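Local coordinates for protein putative fumarylpyruvate hydrolase (Burkholderia cenocepacia, PDB 4MAQ) that is a putative hydrolase of the fumarylacetoacetate hydrolase (FAH) family, with a fold rich in mixed beta sheet and an assembly of two subunits, at residues B[35-40]-B[197-202]; B[60-65]-B[138-143]; B[88-93]-B[204-209]; B[114-119]-B[147-152]; B[162-167]-B[225-230]. All blocks are in the same frame, centred on the assembly; numbering follows the deposited sequence. Where two conformers were deposited one is given.

Contact 1: residues B[35-40]-B[197-202]; sequences RVFCVG and VELKAG
Apolar contacts carry the middle of this buried junction. The Phe37 side chain leans toward 197-202, its CG anti to the carbonyl carbon (chi1 -54°), and the far end of the ring meets two aliphatic tips. Val197 comes tip to tip with it, CG2 lying 3.8 Å from Phe37 CZ and nearly as close to CE1. Leu199 crosses obliquely: its CD1 stops 4.1 Å from Phe37 CE2. Val193 of helix 186-196 also touches the Phe37 ring, and Leu199 packs on both Ile190 and Val193, so the ring rests against the end of that helix and the loop that leaves it.

Helix 186-196 and the loop that follows it pack on an inner strand of the large mixed sheet of this FAH-family chain. Strand 36-39 runs between strands 61-64 and 204-206, parallel to the latter, and 197-202 is the connection from helix 186-196 into strand 204-206.

The polar groups lie beside this packing. Arg35 stretches out from CG to NE, which brings the edge of its guanidinium to Val197, with NH1 3.6 Å from Val197 CG1, a van der Waals approach near the guanidinium plane. Its charged nitrogens pair across the dimer interface: NE forms a salt bridge with Asp67 of the second subunit and NH1 one with Asp143 of the second subunit. Within 197-202, Lys200 NZ bridges to Glu198 OE1 at 3.0 Å, meeting that oxygen from above the carboxylate plane. At Gly202 the backbone takes a positive phi of 106°, a turn in which a CB would jam against the carbonyl oxygen of Ala201.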
# COMPACT_ATOMS: atom_id res chain seq x y z
N ARG B 35 1.07 7.73 2.65
CA ARG B 35 1.42 6.31 2.78
C ARG B 35 1.64 5.96 4.25
O ARG B 35 1.77 6.86 5.09
CB ARG B 35 2.67 5.96 1.97
CG ARG B 35 2.45 5.95 0.46
CD ARG B 35 3.73 5.53 -0.26
NE ARG B 35 3.67 5.88 -1.68
CZ ARG B 35 4.72 5.91 -2.49
NH1 ARG B 35 5.92 5.46 -2.07
NH2 ARG B 35 4.56 6.41 -3.71
N VAL B 36 1.67 4.66 4.55
CA VAL B 36 1.87 4.18 5.91
C VAL B 36 3.03 3.18 5.91
O VAL B 36 2.93 2.14 5.26
CB VAL B 36 0.60 3.50 6.47
CG1 VAL B 36 0.83 3.02 7.91
CG2 VAL B 36 -0.58 4.46 6.42
N PHE B 37 4.10 3.50 6.64
CA PHE B 37 5.28 2.63 6.71
C PHE B 37 5.37 2.05 8.11
O PHE B 37 5.13 2.77 9.11
CB PHE B 37 6.54 3.44 6.43
CG PHE B 37 6.49 4.20 5.14
CD1 PHE B 37 6.79 3.55 3.95
CD2 PHE B 37 6.15 5.55 5.09
CE1 PHE B 37 6.75 4.22 2.73
CE2 PHE B 37 6.12 6.22 3.87
CZ PHE B 37 6.43 5.55 2.70
N CYS B 38 5.76 0.78 8.19
CA CYS B 38 5.79 0.07 9.48
C CYS B 38 7.12 -0.64 9.62
O CYS B 38 7.51 -1.45 8.77
CB CYS B 38 4.67 -0.97 9.54
SG CYS B 38 3.03 -0.32 9.18
N VAL B 39 7.85 -0.34 10.68
CA VAL B 39 9.13 -0.98 10.87
C VAL B 39 8.91 -2.40 11.44
O VAL B 39 7.99 -2.65 12.24
CB VAL B 39 10.04 -0.10 11.74
CG1 VAL B 39 9.60 -0.13 13.19
CG2 VAL B 39 11.51 -0.47 11.58
N GLY B 40 9.72 -3.30 10.91
CA GLY B 40 9.86 -4.58 11.50
C GLY B 40 10.58 -4.37 12.82
O GLY B 40 10.78 -3.26 13.31
N VAL B 197 12.11 5.69 -0.65
CA VAL B 197 11.12 6.44 -1.41
C VAL B 197 11.26 7.89 -0.99
O VAL B 197 11.90 8.18 0.01
CB VAL B 197 9.66 5.98 -1.10
CG1 VAL B 197 9.39 4.54 -1.54
CG2 VAL B 197 9.32 6.16 0.38
N GLU B 198 10.61 8.80 -1.69
CA GLU B 198 10.51 10.16 -1.19
C GLU B 198 9.45 10.17 -0.08
O GLU B 198 8.31 9.80 -0.30
CB GLU B 198 10.13 11.15 -2.28
CG GLU B 198 10.19 12.58 -1.76
CD GLU B 198 9.61 13.59 -2.72
OE1 GLU B 198 8.97 13.19 -3.72
OE2 GLU B 198 9.81 14.79 -2.46
N LEU B 199 9.85 10.58 1.12
CA LEU B 199 8.90 10.78 2.19
C LEU B 199 8.06 12.00 1.88
O LEU B 199 8.56 12.98 1.30
CB LEU B 199 9.67 10.98 3.49
CG LEU B 199 8.98 10.77 4.80
CD1 LEU B 199 8.59 9.30 4.97
CD2 LEU B 199 9.85 11.28 5.94
N LYS B 200 6.78 11.96 2.25
CA LYS B 200 5.87 13.06 1.93
C LYS B 200 5.09 13.51 3.15
O LYS B 200 4.78 12.69 4.02
CB LYS B 200 4.87 12.64 0.84
CG LYS B 200 5.49 12.30 -0.51
CD LYS B 200 6.01 13.52 -1.23
CE LYS B 200 5.87 13.32 -2.73
NZ LYS B 200 6.29 14.54 -3.46
N ALA B 201 4.75 14.80 3.18
CA ALA B 201 3.76 15.29 4.13
C ALA B 201 2.52 14.41 4.00
O ALA B 201 2.05 14.14 2.90
CB ALA B 201 3.41 16.73 3.81
N GLY B 202 2.02 13.93 5.13
CA GLY B 202 0.91 13.01 5.13
C GLY B 202 1.29 11.57 5.44
O GLY B 202 0.42 10.77 5.76

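Contact 2: residues B[60-65]-B[138-143]; sequences FFFTKP and WAKGFD. With EDO (1,2-ethanediol), chain C.
Lys140, the last residue of helix 137-140, has CG anti to its carbonyl carbon and a bend at chi2 (-64°) that lays the chain across the Phe62 ring at about a right angle. CB begins the contact, 3.8 Å from Phe62 CD2. CG stands over the ring face, 4.0 Å from the centroid and 26° off the normal, a CH-pi contact displaced toward the rim. CD follows at 3.4 Å from Phe62 CE2, and CE at 3.4 Å from Phe62 CZ. NZ then passes beyond the ring to a salt bridge with Asp119 and a hydrogen bond with Thr121. Phe62 offers this face because its CG takes the crowded position between backbone N and carbonyl carbon (chi1 57°).

A second lysine joins the contact. Lys64, on the same strand 61-64 of the large mixed sheet, bends at chi4 and gives NZ to Lys140 O, a bond of 2.8 Å in the carbonyl plane; NZ also binds Asp119 and Ser145 O. Beyond the helix end, Gly141 O meets Pro65 CD at 3.3 Å, where a CB on Gly141 would be tight against the proline ring. A 1,2-ethanediol, probably from the crystallisation liquor, donates through O1 to Thr63 OG1 and is hydrogen-bonded to Thr63 of the second subunit as well.

With the two ammonium nitrogens 5.7 Å apart, Lys64 NZ and Lys140 NZ would repel each other; Asp119, paired with both through its two carboxylate oxygens, probably offsets this and favours the charged form of each lysine.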
# COMPACT_ATOMS: atom_id res chain seq x y z
N PHE B 60 13.90 -3.29 8.60
CA PHE B 60 13.11 -3.57 7.39
C PHE B 60 11.70 -3.05 7.60
O PHE B 60 11.32 -2.70 8.74
CB PHE B 60 13.14 -5.05 7.02
CG PHE B 60 12.37 -5.95 7.94
CD1 PHE B 60 12.97 -6.51 9.08
CD2 PHE B 60 11.03 -6.29 7.67
CE1 PHE B 60 12.24 -7.36 9.93
CE2 PHE B 60 10.31 -7.14 8.52
CZ PHE B 60 10.91 -7.68 9.65
N PHE B 61 10.94 -2.96 6.52
CA PHE B 61 9.66 -2.27 6.53
C PHE B 61 8.59 -3.02 5.77
O PHE B 61 8.86 -3.62 4.73
CB PHE B 61 9.80 -0.90 5.88
CG PHE B 61 10.70 0.03 6.65
CD1 PHE B 61 12.07 0.07 6.40
CD2 PHE B 61 10.17 0.86 7.63
CE1 PHE B 61 12.89 0.91 7.14
CE2 PHE B 61 10.98 1.72 8.34
CZ PHE B 61 12.34 1.75 8.10
N PHE B 62 7.36 -2.93 6.25
CA PHE B 62 6.21 -3.23 5.42
C PHE B 62 5.33 -1.99 5.44
O PHE B 62 5.70 -0.98 6.04
CB PHE B 62 5.50 -4.50 5.91
CG PHE B 62 5.05 -4.44 7.34
CD1 PHE B 62 5.93 -4.81 8.36
CD2 PHE B 62 3.76 -4.02 7.67
CE1 PHE B 62 5.52 -4.74 9.69
CE2 PHE B 62 3.35 -3.95 8.98
CZ PHE B 62 4.22 -4.32 9.98
N THR B 63 4.21 -2.02 4.73
CA THR B 63 3.31 -0.87 4.65
C THR B 63 1.87 -1.32 4.90
O THR B 63 1.59 -2.50 4.95
CB THR B 63 3.43 -0.18 3.28
OG1 THR B 63 3.07 -1.11 2.26
CG2 THR B 63 4.87 0.29 3.00
N LYS B 64 0.99 -0.34 5.09
CA LYS B 64 -0.44 -0.56 5.08
C LYS B 64 -1.03 0.48 4.13
O LYS B 64 -0.46 1.56 3.96
CB LYS B 64 -1.06 -0.36 6.47
CG LYS B 64 -0.58 -1.39 7.50
CD LYS B 64 -1.21 -1.10 8.88
CE LYS B 64 -0.62 -2.00 9.97
NZ LYS B 64 -1.21 -3.36 10.00
N PRO B 65 -2.21 0.19 3.53
CA PRO B 65 -2.82 1.21 2.70
C PRO B 65 -3.33 2.36 3.57
O PRO B 65 -3.68 2.17 4.74
CB PRO B 65 -3.97 0.47 2.00
CG PRO B 65 -4.30 -0.67 2.94
CD PRO B 65 -2.99 -1.07 3.56
N TRP B 138 -1.59 -9.52 2.55
CA TRP B 138 -2.78 -10.07 3.16
C TRP B 138 -2.68 -10.09 4.70
O TRP B 138 -3.67 -9.87 5.38
CB TRP B 138 -3.06 -11.47 2.60
CG TRP B 138 -3.95 -11.55 1.38
CD1 TRP B 138 -4.62 -12.67 0.98
CD2 TRP B 138 -4.27 -10.53 0.40
NE1 TRP B 138 -5.34 -12.42 -0.15
CE2 TRP B 138 -5.16 -11.12 -0.53
CE3 TRP B 138 -3.92 -9.18 0.23
CZ2 TRP B 138 -5.68 -10.41 -1.62
CZ3 TRP B 138 -4.47 -8.47 -0.85
CH2 TRP B 138 -5.33 -9.09 -1.76
N ALA B 139 -1.48 -10.38 5.22
CA ALA B 139 -1.27 -10.47 6.66
C ALA B 139 -1.33 -9.09 7.34
O ALA B 139 -1.77 -9.00 8.49
CB ALA B 139 0.03 -11.16 6.97
N LYS B 140 -0.88 -8.04 6.64
CA LYS B 140 -0.58 -6.78 7.30
C LYS B 140 -1.39 -5.59 6.81
O LYS B 140 -1.46 -4.58 7.53
CB LYS B 140 0.89 -6.44 7.11
CG LYS B 140 1.85 -7.21 8.03
CD LYS B 140 1.65 -6.89 9.53
CE LYS B 140 2.85 -7.39 10.34
NZ LYS B 140 2.65 -7.09 11.77
N GLY B 141 -1.95 -5.68 5.60
CA GLY B 141 -2.54 -4.51 4.93
C GLY B 141 -4.02 -4.60 4.65
O GLY B 141 -4.54 -3.99 3.70
N PHE B 142 -4.70 -5.35 5.50
CA PHE B 142 -6.12 -5.63 5.35
C PHE B 142 -7.01 -4.50 5.91
O PHE B 142 -6.50 -3.47 6.39
CB PHE B 142 -6.43 -7.01 5.99
CG PHE B 142 -6.10 -7.06 7.46
CD1 PHE B 142 -4.80 -7.41 7.89
CD2 PHE B 142 -7.07 -6.71 8.41
CE1 PHE B 142 -4.51 -7.42 9.25
CE2 PHE B 142 -6.76 -6.71 9.76
CZ PHE B 142 -5.48 -7.07 10.19
N ASP B 143 -8.33 -4.66 5.83
CA ASP B 143 -9.21 -3.57 6.27
C ASP B 143 -9.09 -3.30 7.76
O ASP B 143 -9.05 -4.25 8.55
CB ASP B 143 -10.67 -3.88 5.95
CG ASP B 143 -10.93 -3.95 4.46
OD1 ASP B 143 -10.15 -3.38 3.67
OD2 ASP B 143 -11.94 -4.58 4.07
C1 EDO C . 0.21 -0.20 0.97
O1 EDO C . 0.16 -1.35 1.81
C2 EDO C . -0.01 -0.51 -0.50
O2 EDO C . 1.08 -1.26 -1.07

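Contact 3: residues B[88-93]-B[204-209]; sequences EIELVV and LIFTGT
Leu91 O is gripped by two donors from one residue. Thr207 N approaches at 3.1 Å nearly along the C=O axis, while Thr207 OG1 comes to 2.8 Å from above the carbonyl plane. OG1 can do so because it sits in the crowded position between backbone N and carbonyl carbon (chi1 58°), side by side with the Leu91 side chain. Water 1 donates to the same hydroxyl oxygen and to Gly208 O and accepts from Leu91 N, filling the place of a direct backbone bond where 204-209 leaves its strand.

Before that departure the two chains form a regular antiparallel ladder in the large mixed sheet of the FAH-type fold. Val93 and Ile205 make a hydrogen-bonded pair, the Val93 N to Ile205 O bond being almost straight at 170°. Val92 and Phe206 follow as a non-hydrogen-bonded pair with side chains on the same face. There Val92 CG2 stands over the middle of the Phe206 ring, 3.7 Å from its centroid and 3° off the normal, a CH-pi contact. The side chains of Val36 and Cys38 from strand 36-39 also touch this ring.

Further on, Thr209 OG1 donates to Ile89 O over 2.7 Å and is also bound by Gln175. Glu90 reaches across to the loop, its OE1 taking Gly208 N at 2.8 Å from above the carboxylate plane.

The negative charge of the buried Glu90 carboxylate, which holds a backbone N-H beside the Phe206 ring edge, is probably compensated in part by that bond, which would favour its charged form.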
# COMPACT_ATOMS: atom_id res chain seq x y z
N GLU B 88 -0.09 -5.32 18.04
CA GLU B 88 1.21 -4.74 18.37
C GLU B 88 1.03 -3.25 18.60
O GLU B 88 0.77 -2.49 17.65
CB GLU B 88 2.22 -4.95 17.24
CG GLU B 88 2.64 -6.39 17.06
CD GLU B 88 3.36 -6.59 15.76
OE1 GLU B 88 4.33 -5.86 15.52
OE2 GLU B 88 2.95 -7.46 14.98
N ILE B 89 1.16 -2.81 19.86
CA ILE B 89 1.06 -1.37 20.20
C ILE B 89 2.30 -0.61 19.67
O ILE B 89 3.43 -1.09 19.83
CB ILE B 89 0.96 -1.19 21.74
CG1 ILE B 89 0.72 0.27 22.12
CG2 ILE B 89 2.17 -1.73 22.50
CD1 ILE B 89 -0.69 0.69 21.83
N GLU B 90 2.10 0.56 19.06
CA GLU B 90 3.22 1.33 18.46
C GLU B 90 3.01 2.82 18.58
O GLU B 90 1.89 3.29 18.45
CB GLU B 90 3.39 0.95 16.99
CG GLU B 90 3.44 -0.55 16.82
CD GLU B 90 4.13 -1.07 15.59
OE1 GLU B 90 4.81 -0.34 14.87
OE2 GLU B 90 3.98 -2.30 15.41
N LEU B 91 4.12 3.55 18.74
CA LEU B 91 4.14 5.00 18.52
C LEU B 91 4.05 5.28 17.02
O LEU B 91 4.81 4.73 16.24
CB LEU B 91 5.40 5.65 19.11
CG LEU B 91 5.50 7.15 18.89
CD1 LEU B 91 4.53 7.89 19.79
CD2 LEU B 91 6.93 7.62 19.16
N VAL B 92 3.10 6.13 16.64
CA VAL B 92 2.92 6.51 15.23
C VAL B 92 3.42 7.94 15.02
O VAL B 92 3.09 8.86 15.78
CB VAL B 92 1.44 6.41 14.83
CG1 VAL B 92 1.22 6.94 13.41
CG2 VAL B 92 0.97 4.95 14.90
N VAL B 93 4.31 8.11 14.05
CA VAL B 93 4.88 9.42 13.70
C VAL B 93 4.23 9.94 12.43
O VAL B 93 4.14 9.22 11.43
CB VAL B 93 6.41 9.28 13.49
CG1 VAL B 93 6.99 10.65 13.24
CG2 VAL B 93 7.06 8.63 14.71
N LEU B 204 2.55 8.35 7.53
CA LEU B 204 2.56 7.85 8.91
C LEU B 204 3.62 6.76 9.00
O LEU B 204 3.75 5.95 8.09
CB LEU B 204 1.20 7.27 9.33
CG LEU B 204 0.02 8.24 9.34
CD1 LEU B 204 -1.24 7.46 9.74
CD2 LEU B 204 0.25 9.41 10.28
N ILE B 205 4.35 6.73 10.12
CA ILE B 205 5.31 5.67 10.37
C ILE B 205 5.01 5.02 11.71
O ILE B 205 4.97 5.69 12.76
CB ILE B 205 6.76 6.20 10.38
CG1 ILE B 205 7.09 6.97 9.08
CG2 ILE B 205 7.73 5.05 10.61
CD1 ILE B 205 8.45 7.68 9.14
N PHE B 206 4.75 3.71 11.66
CA PHE B 206 4.59 2.90 12.86
C PHE B 206 6.00 2.43 13.23
O PHE B 206 6.68 1.80 12.42
CB PHE B 206 3.73 1.68 12.55
CG PHE B 206 2.25 1.93 12.54
CD1 PHE B 206 1.67 2.80 11.62
CD2 PHE B 206 1.43 1.23 13.40
CE1 PHE B 206 0.29 2.98 11.58
CE2 PHE B 206 0.05 1.41 13.38
CZ PHE B 206 -0.52 2.28 12.45
N THR B 207 6.43 2.76 14.44
CA THR B 207 7.86 2.71 14.82
C THR B 207 8.29 1.46 15.59
O THR B 207 9.42 1.39 16.09
CB THR B 207 8.29 3.98 15.62
OG1 THR B 207 7.48 4.12 16.80
CG2 THR B 207 8.13 5.22 14.77
N GLY B 208 7.40 0.46 15.67
CA GLY B 208 7.76 -0.81 16.29
C GLY B 208 7.01 -1.03 17.58
O GLY B 208 6.27 -0.17 18.06
N THR B 209 7.21 -2.20 18.17
CA THR B 209 6.40 -2.63 19.30
C THR B 209 7.25 -3.32 20.35
O THR B 209 8.19 -4.04 19.99
CB THR B 209 5.27 -3.57 18.80
OG1 THR B 209 4.25 -3.69 19.79
CG2 THR B 209 5.78 -4.97 18.46
O HOH W 1 6.83 2.37 18.89

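Contact 4: residues B[114-119]-B[147-152]; sequences YGVGVD and PVTALR
Two neighbouring strands of the large mixed sheet of this FAH-family protein, 111-122 and the broken strand 146-153, run antiparallel here, but their pairing comes in two separate ladders with the register shifted by one residue between them. At one end Tyr114 and Arg152 form a hydrogen-bonded pair. Tyr114 N reaches Arg152 O and Arg152 N returns to Tyr114 O, each at 2.9 Å and in the carbonyl plane. At the other end Gly117 lies against Val148, and Val118 N binds Pro147 O at 2.9 Å, nearly along the carbonyl axis.

Thr149 spans the irregularity. Its N donates to Val116 O over 2.8 Å, and its side chain turns back on the same residue: OG1, placed between backbone N and carbonyl carbon by a chi1 of 63°, accepts from Val116 N at 3.0 Å, standing in for a backbone carbonyl acceptor. The hydroxyl itself donates to Ala150 O. Its CG2 lies alongside Val116 CB.

Gly115 leaves room for the Leu151 side chain: a CB there would clash with Leu151 CD2, which itself comes to 3.8 Å from Gly115 CA. On the side of Val116, Val118 and Thr149, strand 230-236 covers the contact with Ala230 and Phe232. Tyr114 turns its ring toward helix 154-157, where it packs on Ala154 and Thr157, and its hydroxyl is hydrogen-bonded to His159. Beyond Val118, the proline ring of Pro147 presses its CD to within 3.2 Å of Val118 O.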
# COMPACT_ATOMS: atom_id res chain seq x y z
N TYR B 114 2.35 13.25 16.46
CA TYR B 114 2.41 11.88 16.94
C TYR B 114 1.04 11.35 17.31
O TYR B 114 0.17 12.11 17.75
CB TYR B 114 3.28 11.81 18.21
CG TYR B 114 4.71 12.14 17.92
CD1 TYR B 114 5.16 13.46 18.00
CD2 TYR B 114 5.63 11.15 17.56
CE1 TYR B 114 6.46 13.80 17.70
CE2 TYR B 114 6.94 11.47 17.25
CZ TYR B 114 7.36 12.79 17.32
OH TYR B 114 8.69 13.05 17.02
N GLY B 115 0.89 10.04 17.22
CA GLY B 115 -0.26 9.36 17.77
C GLY B 115 0.14 7.99 18.27
O GLY B 115 1.33 7.64 18.30
N VAL B 116 -0.87 7.21 18.65
CA VAL B 116 -0.64 5.85 19.16
C VAL B 116 -1.46 4.93 18.26
O VAL B 116 -2.61 5.24 17.93
CB VAL B 116 -1.08 5.71 20.63
CG1 VAL B 116 -0.96 4.27 21.11
CG2 VAL B 116 -0.25 6.66 21.48
N GLY B 117 -0.87 3.82 17.85
CA GLY B 117 -1.53 2.92 16.91
C GLY B 117 -1.42 1.48 17.34
O GLY B 117 -0.61 1.13 18.22
N VAL B 118 -2.22 0.64 16.70
CA VAL B 118 -2.06 -0.81 16.84
C VAL B 118 -1.85 -1.37 15.44
O VAL B 118 -2.69 -1.20 14.56
CB VAL B 118 -3.29 -1.47 17.51
CG1 VAL B 118 -3.01 -2.95 17.76
CG2 VAL B 118 -3.64 -0.76 18.82
N ASP B 119 -0.71 -2.01 15.23
CA ASP B 119 -0.48 -2.79 14.02
C ASP B 119 -1.23 -4.11 14.24
O ASP B 119 -0.85 -4.91 15.09
CB ASP B 119 1.03 -2.98 13.84
CG ASP B 119 1.39 -3.96 12.72
OD1 ASP B 119 0.54 -4.28 11.88
OD2 ASP B 119 2.55 -4.43 12.71
N PRO B 147 -5.62 0.73 13.42
CA PRO B 147 -6.28 1.73 14.25
C PRO B 147 -5.26 2.72 14.85
O PRO B 147 -4.20 2.30 15.33
CB PRO B 147 -6.95 0.91 15.38
CG PRO B 147 -6.78 -0.51 15.03
CD PRO B 147 -5.82 -0.65 13.90
N VAL B 148 -5.58 4.02 14.81
CA VAL B 148 -4.70 5.07 15.33
C VAL B 148 -5.56 6.06 16.14
O VAL B 148 -6.71 6.35 15.75
CB VAL B 148 -3.94 5.81 14.18
CG1 VAL B 148 -3.02 6.92 14.70
CG2 VAL B 148 -3.12 4.84 13.33
N THR B 149 -5.00 6.60 17.21
CA THR B 149 -5.65 7.66 17.97
C THR B 149 -5.68 8.97 17.21
O THR B 149 -4.95 9.15 16.21
CB THR B 149 -4.94 7.91 19.31
OG1 THR B 149 -3.60 8.38 19.07
CG2 THR B 149 -4.95 6.65 20.17
N ALA B 150 -6.45 9.93 17.70
CA ALA B 150 -6.25 11.29 17.28
C ALA B 150 -4.76 11.67 17.45
O ALA B 150 -4.07 11.22 18.39
CB ALA B 150 -7.16 12.21 18.08
N LEU B 151 -4.28 12.47 16.51
CA LEU B 151 -2.91 12.94 16.54
C LEU B 151 -2.76 14.24 17.31
O LEU B 151 -3.68 15.07 17.33
CB LEU B 151 -2.40 13.17 15.11
CG LEU B 151 -2.56 11.99 14.14
CD1 LEU B 151 -1.96 12.40 12.80
CD2 LEU B 151 -1.92 10.69 14.62
N ARG B 152 -1.59 14.40 17.93
CA ARG B 152 -1.21 15.67 18.54
C ARG B 152 -0.03 16.28 17.80
O ARG B 152 0.91 15.57 17.43
CB ARG B 152 -0.85 15.48 20.01
CG ARG B 152 -2.02 15.00 20.86
CD ARG B 152 -1.60 14.93 22.31
NE ARG B 152 -1.63 16.27 22.85
CZ ARG B 152 -1.08 16.64 24.00
NH1 ARG B 152 -1.19 17.92 24.40
NH2 ARG B 152 -0.44 15.74 24.74

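Contact 5: residues B[162-167]-B[225-230]; sequences AGRIWL and GVDGIA
The Trp166 indole is covered on both faces. Over one lies the Arg164 guanidinium, with NH1 3.6 Å above the ring plane and offset toward the rim; over the opposite face sits the backbone of Gly225, its N at 3.4 Å from the plane. Water 4 lies at the edge, accepting from Trp166 NE1 and donating to Asp227 OD1. The guanidinium in turn has Trp166 CD1 on one face and the Asp227 carboxylate at its edge, the guanidinium and carboxylate planes 65° apart. Arg164 reaches this position with CG anti to its backbone N and a bend at chi3 (47°). NH2 gives the strong link of the salt bridge, 2.8 Å to the syn lone pair of Asp227 OD1, while NE holds both carboxylate oxygens only weakly.

Beneath these groups strands 164-169 and 221-226 pair antiparallel in the five-stranded mixed sheet. Trp166 and Gly225 exchange two backbone bonds of 3.0 Å, from Trp166 N to Gly225 O and from Gly225 N to Trp166 O. A CB on Gly225 would be tight against Trp166 NE1. On the other face Ile165 and Val226 lie side by side, Ile165 CG1 3.8 Å from Val226 CG2. Asp227 N adds a bond of 2.9 Å to Arg164 O where the strand ends. There Ile229 and Ala230 both face Val226, a classic beta bulge.

Arg164 and Asp227 are exposed, so solvent probably weakens their attraction; water 3, which links Asp227 OD2 to Arg164 N, and water 4 extend the carboxylate's bonds to the neighbouring strand.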
# COMPACT_ATOMS: atom_id res chain seq x y z
N ALA B 162 11.27 8.79 25.39
CA ALA B 162 11.24 7.92 26.56
C ALA B 162 9.81 7.90 27.07
O ALA B 162 9.02 8.82 26.81
CB ALA B 162 12.22 8.41 27.66
N GLY B 163 9.47 6.83 27.78
CA GLY B 163 8.18 6.75 28.45
C GLY B 163 7.42 5.48 28.12
O GLY B 163 7.72 4.77 27.14
N ARG B 164 6.42 5.20 28.95
CA ARG B 164 5.65 3.97 28.87
C ARG B 164 4.82 3.87 27.58
O ARG B 164 4.13 4.83 27.19
CB ARG B 164 4.72 3.84 30.09
CG ARG B 164 3.96 2.52 30.17
CD ARG B 164 2.99 2.49 31.35
NE ARG B 164 2.18 3.70 31.42
CZ ARG B 164 0.89 3.74 31.75
NH1 ARG B 164 0.24 2.62 32.02
NH2 ARG B 164 0.25 4.90 31.78
N ILE B 165 4.90 2.70 26.94
CA ILE B 165 4.07 2.33 25.79
C ILE B 165 3.44 0.99 26.18
O ILE B 165 4.16 0.06 26.60
CB ILE B 165 4.88 2.25 24.47
CG1 ILE B 165 4.03 1.64 23.35
CG2 ILE B 165 6.22 1.51 24.63
CD1 ILE B 165 4.55 1.88 21.94
N TRP B 166 2.12 0.89 26.11
CA TRP B 166 1.45 -0.25 26.74
C TRP B 166 0.16 -0.59 26.01
O TRP B 166 -0.45 0.24 25.31
CB TRP B 166 1.18 0.05 28.23
CG TRP B 166 0.21 1.19 28.40
CD1 TRP B 166 0.49 2.54 28.37
CD2 TRP B 166 -1.21 1.08 28.58
NE1 TRP B 166 -0.69 3.27 28.52
CE2 TRP B 166 -1.73 2.39 28.66
CE3 TRP B 166 -2.09 -0.02 28.70
CZ2 TRP B 166 -3.10 2.65 28.84
CZ3 TRP B 166 -3.47 0.25 28.87
CH2 TRP B 166 -3.95 1.57 28.93
N LEU B 167 -0.28 -1.83 26.21
CA LEU B 167 -1.55 -2.27 25.68
C LEU B 167 -2.12 -3.33 26.63
O LEU B 167 -1.38 -4.18 27.13
CB LEU B 167 -1.37 -2.84 24.25
CG LEU B 167 -2.61 -3.45 23.56
CD1 LEU B 167 -2.45 -3.35 22.05
CD2 LEU B 167 -2.87 -4.91 23.95
N GLY B 225 -1.71 2.94 25.19
CA GLY B 225 -1.27 4.32 25.16
C GLY B 225 0.21 4.48 25.12
O GLY B 225 0.97 3.51 25.24
N VAL B 226 0.62 5.73 24.91
CA VAL B 226 2.01 6.13 25.11
C VAL B 226 1.92 7.35 26.00
O VAL B 226 1.17 8.29 25.67
CB VAL B 226 2.73 6.47 23.79
CG1 VAL B 226 4.12 7.05 24.10
CG2 VAL B 226 2.83 5.23 22.91
N ASP B 227 2.62 7.33 27.13
CA ASP B 227 2.48 8.40 28.10
C ASP B 227 2.74 9.77 27.45
O ASP B 227 3.78 9.99 26.80
CB ASP B 227 3.38 8.17 29.31
CG ASP B 227 2.83 7.11 30.27
OD1 ASP B 227 1.75 6.52 30.04
OD2 ASP B 227 3.48 6.87 31.30
N GLY B 228 1.81 10.70 27.67
CA GLY B 228 1.91 12.06 27.14
C GLY B 228 1.41 12.23 25.72
O GLY B 228 1.28 13.37 25.24
N ILE B 229 1.13 11.13 25.02
CA ILE B 229 0.74 11.23 23.62
C ILE B 229 -0.76 10.97 23.46
O ILE B 229 -1.50 11.86 23.02
CB ILE B 229 1.58 10.29 22.69
CG1 ILE B 229 3.08 10.58 22.83
CG2 ILE B 229 1.10 10.35 21.24
CD1 ILE B 229 3.50 12.00 22.51
N ALA B 230 -1.21 9.77 23.83
CA ALA B 230 -2.64 9.43 23.76
C ALA B 230 -2.88 8.13 24.49
O ALA B 230 -1.95 7.33 24.68
CB ALA B 230 -3.08 9.28 22.31
O HOH W 2 6.32 9.62 27.75
O HOH W 3 6.16 7.07 31.15
O HOH W 4 -0.49 6.17 28.42

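Contacts 1 to 4 all reach the large mixed sheet, whereas contact 5 joins two strands of the five-stranded sheet. Contacts 3 and 4 lie closest, centres about 8 Å apart, linked by the pairing of strands 85-95 and 111-122. Strand 36-39 of contact 1 runs between strand 61-64 of contact 2 and strand 204-206 of contact 3. Asp119 in contact 4 receives both lysines of contact 2. Contact 5 packs against contacts 3 and 4, its centre about 11 Å from each of theirs and about 23 Å from that of contact 2. Along the chain contacts 1 and 3 cross, and contact 4 closes before contact 5 opens. Contacts 1 and 2 border the second subunit, so distant sequence converges on core and dimer interface.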